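Local coordinates for protein beta sliding clamp (Bartonella birtlesii LL-WM9, PDB 6PTR) that probably forms a ring-shaped head-to-tail dimer around DNA that tethers DNA polymerases and other proteins to it, and is bound here to the antibiotic griselimycin, at residues L38-I43 and A74-A79. Residues are numbered along the deposited sequence; the frame is centred on the assembly and turned at random.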
# COMPACT_ATOMS: atom_id res chain seq x y z
N LEU C 38 14.78 -9.41 -21.37
CA LEU C 38 13.81 -8.33 -21.25
C LEU C 38 13.61 -7.86 -19.82
O LEU C 38 12.94 -6.84 -19.61
CB LEU C 38 12.45 -8.75 -21.84
CG LEU C 38 12.47 -8.98 -23.35
CD1 LEU C 38 11.11 -9.47 -23.81
CD2 LEU C 38 12.91 -7.71 -24.12
N SER C 39 14.16 -8.57 -18.84
CA SER C 39 14.16 -8.10 -17.46
C SER C 39 15.33 -7.16 -17.17
O SER C 39 15.42 -6.63 -16.06
CB SER C 39 14.18 -9.29 -16.50
OG SER C 39 12.95 -9.99 -16.60
N ASN C 40 16.19 -6.92 -18.14
CA ASN C 40 17.41 -6.17 -17.90
C ASN C 40 17.32 -4.75 -18.46
O ASN C 40 16.56 -4.48 -19.39
CB ASN C 40 18.60 -6.90 -18.53
CG ASN C 40 19.03 -8.10 -17.71
OD1 ASN C 40 18.27 -8.58 -16.85
ND2 ASN C 40 20.23 -8.58 -17.97
N VAL C 41 18.10 -3.85 -17.86
CA VAL C 41 18.33 -2.52 -18.43
C VAL C 41 19.69 -2.55 -19.13
O VAL C 41 20.67 -3.10 -18.60
CB VAL C 41 18.27 -1.41 -17.37
CG1 VAL C 41 19.23 -1.71 -16.22
CG2 VAL C 41 18.65 -0.06 -18.00
N LEU C 42 19.74 -1.99 -20.33
CA LEU C 42 21.00 -1.83 -21.05
C LEU C 42 21.68 -0.57 -20.56
O LEU C 42 21.06 0.50 -20.51
CB LEU C 42 20.76 -1.74 -22.56
CG LEU C 42 21.98 -1.31 -23.40
CD1 LEU C 42 23.12 -2.34 -23.29
CD2 LEU C 42 21.57 -1.09 -24.82
N ILE C 43 22.96 -0.69 -20.21
CA ILE C 43 23.79 0.45 -19.82
C ILE C 43 24.83 0.60 -20.90
O ILE C 43 25.58 -0.35 -21.15
CB ILE C 43 24.47 0.24 -18.46
CG1 ILE C 43 23.45 -0.09 -17.38
CG2 ILE C 43 25.29 1.50 -18.08
CD1 ILE C 43 24.10 -0.33 -16.03
N ALA C 74 29.51 -1.47 -22.66
CA ALA C 74 28.10 -1.63 -22.37
C ALA C 74 27.86 -2.99 -21.73
O ALA C 74 28.68 -3.91 -21.84
CB ALA C 74 27.25 -1.49 -23.63
N ILE C 75 26.70 -3.11 -21.09
CA ILE C 75 26.32 -4.34 -20.40
C ILE C 75 24.84 -4.20 -20.07
O ILE C 75 24.32 -3.09 -20.00
CB ILE C 75 27.19 -4.52 -19.12
CG1 ILE C 75 27.02 -5.93 -18.54
CG2 ILE C 75 26.82 -3.49 -18.06
CD1 ILE C 75 27.66 -6.99 -19.38
N THR C 76 24.16 -5.34 -19.89
CA THR C 76 22.77 -5.27 -19.43
C THR C 76 22.68 -5.96 -18.08
O THR C 76 23.42 -6.92 -17.81
CB THR C 76 21.76 -5.90 -20.43
OG1 THR C 76 21.74 -7.32 -20.28
CG2 THR C 76 22.13 -5.55 -21.87
N VAL C 77 21.82 -5.43 -17.21
CA VAL C 77 21.78 -5.73 -15.78
C VAL C 77 20.32 -5.90 -15.40
O VAL C 77 19.49 -5.11 -15.87
CB VAL C 77 22.41 -4.59 -14.95
CG1 VAL C 77 22.67 -5.01 -13.53
CG2 VAL C 77 23.70 -4.05 -15.61
N PRO C 78 19.94 -6.89 -14.57
CA PRO C 78 18.53 -6.99 -14.15
C PRO C 78 18.03 -5.69 -13.53
O PRO C 78 18.63 -5.16 -12.60
CB PRO C 78 18.55 -8.14 -13.15
CG PRO C 78 19.71 -9.01 -13.64
CD PRO C 78 20.75 -8.00 -14.02
N ALA C 79 16.92 -5.15 -14.08
CA ALA C 79 16.62 -3.75 -13.85
C ALA C 79 16.02 -3.50 -12.47
O ALA C 79 16.37 -2.52 -11.81
CB ALA C 79 15.68 -3.22 -14.94
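Strands 40-43 and 74-78 run antiparallel, their short axes 153° apart, with Val-41/Val-77 and Ile-43/Ile-75 as hydrogen-bonded pairs, each joined by two N-H...O=C bonds. Ala-79 N adds a further bond, to Ser-39 O (2.9 Å), carrying the ladder past Pro-78. Pro-78, at the N-cap just before the helix, pairs with Asn-40 at a non-hydrogen-bonded site, where a nitrogen without a hydrogen costs the ladder nothing. Asn-40 lays its amide across strand 74-78. With CG beside the backbone N (chi1 -76°), ND2 reaches Thr-76 OG1 at 3.0 Å in a nearly straight bond (172°) lying in the amide plane, while OD1 rests against Pro-78 CA. Thr-76 holds OG1 between its backbone N and carbonyl carbon, and the hydroxyl, also hydrogen-bonded to Leu-121 O, ties the strand to two neighbours. This leaves CG2 to meet Leu-42 CD1 obliquely at 3.6 Å, so threonine serves both polar and apolar partners. On the other face the segments present only aliphatic side chains, Val-41, Ile-43, Ile-75 and Val-77: Ile-43 extends CD1 to Val-77 CG2 at 3.8 Å, and Val-41 CB lies 4.0 Å from Ala-79 CB, a methyl small enough to fit where the chain turns into the helix. In the N-terminal clamp domain, 71-78 is the outermost strand of its sheet within the chain, with Leu-121 bonded to the Thr-76 backbone on its outer side, and 40-46 the next one in. Val-41 leans on Leu-22 and Val-25 of helix 15-26, Ile-75 and Val-77 touch Met-107 of strand 106-111, and strand 49-55 flanks 40-46 on its other side.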